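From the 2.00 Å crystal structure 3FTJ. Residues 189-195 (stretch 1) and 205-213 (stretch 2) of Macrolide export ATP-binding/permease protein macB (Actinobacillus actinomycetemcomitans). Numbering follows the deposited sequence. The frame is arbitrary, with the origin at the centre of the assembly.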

# COMPACT_ATOMS: atom_id res chain seq x y z
N ALA A 189 1.73 19.71 7.38
CA ALA A 189 0.88 18.54 7.21
C ALA A 189 1.43 17.34 7.98
O ALA A 189 0.69 16.61 8.63
CB ALA A 189 0.72 18.21 5.74
N GLU A 190 2.75 17.14 7.90
CA GLU A 190 3.37 16.05 8.64
C GLU A 190 3.08 16.22 10.12
O GLU A 190 2.69 15.27 10.80
CB GLU A 190 4.88 15.99 8.40
CG GLU A 190 5.59 14.98 9.29
CD GLU A 190 7.01 14.68 8.85
OE1 GLU A 190 7.34 14.97 7.67
OE2 GLU A 190 7.79 14.16 9.67
N LYS A 191 3.25 17.45 10.63
CA LYS A 191 3.07 17.72 12.05
C LYS A 191 1.65 17.46 12.52
O LYS A 191 1.44 16.86 13.57
CB LYS A 191 3.47 19.16 12.38
CG LYS A 191 4.97 19.42 12.33
CD LYS A 191 5.29 20.86 12.68
CE LYS A 191 4.82 21.23 14.08
NZ LYS A 191 5.04 22.68 14.40
N SER A 192 0.66 17.94 11.76
CA SER A 192 -0.74 17.72 12.12
C SER A 192 -1.04 16.22 12.12
O SER A 192 -1.71 15.71 13.02
CB SER A 192 -1.66 18.41 11.12
OG SER A 192 -1.27 19.75 10.88
N LEU A 193 -0.55 15.55 11.10
CA LEU A 193 -0.77 14.13 10.91
C LEU A 193 -0.16 13.35 12.08
O LEU A 193 -0.78 12.44 12.63
CB LEU A 193 -0.13 13.71 9.59
CG LEU A 193 -0.59 12.44 8.90
CD1 LEU A 193 -0.00 12.40 7.50
CD2 LEU A 193 -0.16 11.25 9.71
N THR A 194 1.06 13.72 12.46
CA THR A 194 1.75 13.11 13.60
C THR A 194 0.99 13.34 14.89
O THR A 194 0.80 12.42 15.68
CB THR A 194 3.15 13.68 13.77
OG1 THR A 194 3.94 13.37 12.62
CG2 THR A 194 3.81 13.10 15.02
N GLU A 195 0.55 14.57 15.12
CA GLU A 195 -0.18 14.85 16.35
C GLU A 195 -1.50 14.10 16.42
O GLU A 195 -1.86 13.58 17.48
CB GLU A 195 -0.36 16.36 16.55
CG GLU A 195 0.91 17.02 17.04
CD GLU A 195 1.60 16.19 18.13
OE1 GLU A 195 0.93 15.84 19.13
OE2 GLU A 195 2.81 15.89 17.99
N ASP A 205 3.96 5.48 18.18
CA ASP A 205 4.35 4.11 17.89
C ASP A 205 4.30 3.86 16.39
O ASP A 205 3.96 2.77 15.94
CB ASP A 205 3.43 3.13 18.63
CG ASP A 205 1.98 3.30 18.25
OD1 ASP A 205 1.69 4.04 17.29
OD2 ASP A 205 1.11 2.69 18.91
N PHE A 206 4.65 4.90 15.63
CA PHE A 206 4.60 4.85 14.17
C PHE A 206 5.64 5.83 13.70
O PHE A 206 6.14 6.64 14.48
CB PHE A 206 3.23 5.32 13.68
CG PHE A 206 2.86 6.70 14.14
CD1 PHE A 206 3.25 7.82 13.42
CD2 PHE A 206 2.15 6.88 15.32
CE1 PHE A 206 2.92 9.10 13.85
CE2 PHE A 206 1.82 8.15 15.77
CZ PHE A 206 2.21 9.27 15.03
N PHE A 207 5.98 5.78 12.42
CA PHE A 207 6.88 6.77 11.85
C PHE A 207 6.43 7.11 10.44
O PHE A 207 5.71 6.33 9.81
CB PHE A 207 8.34 6.30 11.88
CG PHE A 207 8.60 5.04 11.11
CD1 PHE A 207 9.22 5.08 9.87
CD2 PHE A 207 8.25 3.80 11.64
CE1 PHE A 207 9.47 3.92 9.17
CE2 PHE A 207 8.50 2.63 10.93
CZ PHE A 207 9.12 2.69 9.70
N ILE A 208 6.85 8.27 9.96
CA ILE A 208 6.39 8.77 8.67
C ILE A 208 7.54 8.86 7.69
O ILE A 208 8.63 9.33 8.02
CB ILE A 208 5.71 10.15 8.83
CG1 ILE A 208 4.55 10.04 9.82
CG2 ILE A 208 5.25 10.68 7.48
CD1 ILE A 208 3.64 11.26 9.83
N MET A 209 7.30 8.36 6.48
CA MET A 209 8.28 8.39 5.40
C MET A 209 7.79 9.37 4.34
O MET A 209 6.67 9.25 3.85
CB MET A 209 8.41 7.02 4.75
CG MET A 209 8.90 5.91 5.65
SD MET A 209 10.69 5.78 5.63
CE MET A 209 11.12 6.58 7.17
N ASN A 210 8.64 10.33 3.99
CA ASN A 210 8.35 11.26 2.91
C ASN A 210 9.64 11.86 2.37
O ASN A 210 10.74 11.44 2.75
CB ASN A 210 7.40 12.36 3.38
CG ASN A 210 7.87 13.03 4.65
OD1 ASN A 210 9.06 13.03 4.96
ND2 ASN A 210 6.94 13.61 5.39
N SER A 211 9.52 12.84 1.49
CA SER A 211 10.68 13.53 0.93
C SER A 211 11.60 14.03 2.04
O SER A 211 12.81 13.81 2.00
CB SER A 211 10.23 14.69 0.05
OG SER A 211 11.32 15.23 -0.67
N ASP A 212 11.03 14.71 3.03
CA ASP A 212 11.82 15.23 4.14
C ASP A 212 12.64 14.15 4.85
O ASP A 212 13.79 14.39 5.23
CB ASP A 212 10.92 15.95 5.14
CG ASP A 212 11.71 16.59 6.27
OD1 ASP A 212 12.52 17.51 5.98
OD2 ASP A 212 11.54 16.17 7.44
N THR A 213 12.04 12.98 5.04
CA THR A 213 12.73 11.85 5.67
C THR A 213 13.94 11.40 4.85
O THR A 213 15.03 11.22 5.40
CB THR A 213 11.81 10.64 5.86
OG1 THR A 213 10.87 10.92 6.91
CG2 THR A 213 12.62 9.41 6.24
O HOH W 1 10.11 13.27 7.64

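A single asparagine side chain serves both partners of this contact: Asn210, at the N-cap position of the helix that opens at Ser211, accepts a capping bond at OD1 from Thr213 N (3.0 Å) and donates from ND2 to Glu190 OE1 across the interface (2.7 Å, nearly linear at 170°). The amide suits this place because it carries an acceptor and a donor on one planar group; with chi1 in p, OD1 meets the backbone NH of Thr213, in the first turn, while ND2 donates to the carboxylate and also bonds elsewhere in the structure. Glu190 reaches it with an extended t,t side chain. The same carboxylate lies near another acid, Glu190 OE1 standing 4.4 Å from Asp212 OD2, and water 1 sits among these groups, 3.2 Å from Glu190 OE2, 2.9 Å from Asn210 OD1 and 2.6 Å from Thr213 OG1.

Beyond this polar end the contact is mostly packing, with no further direct hydrogen bond across it. Helix 189-195 runs roughly antiparallel to strand 206-209 (161°), their axes 10.0 Å apart at closest approach. Along the strand Phe206 and Ile208 point toward the helix, Phe207 and Met209 away. Ile208, buried, has the largest covered area of any residue here; its CD1 lies 3.8 Å from Leu193 CD2, 4.2 Å from Glu190 CG and 3.5 Å from Thr194 OG1. Its slender end thus fits among three helix residues, and Leu193, though its CA-to-CB bond points sideways, brings its tip in to meet it. Thr194 OG1 lies against this methyl with its proton already used, donating to Glu190 O one turn back (2.9 Å). Farther along, the long, flat Phe206 side chain spans from strand to helix; its C-H edge suits a carbonyl oxygen, CZ lying 3.5 Å from Thr194 O. In all, 293 Å² is buried, summed over both sides.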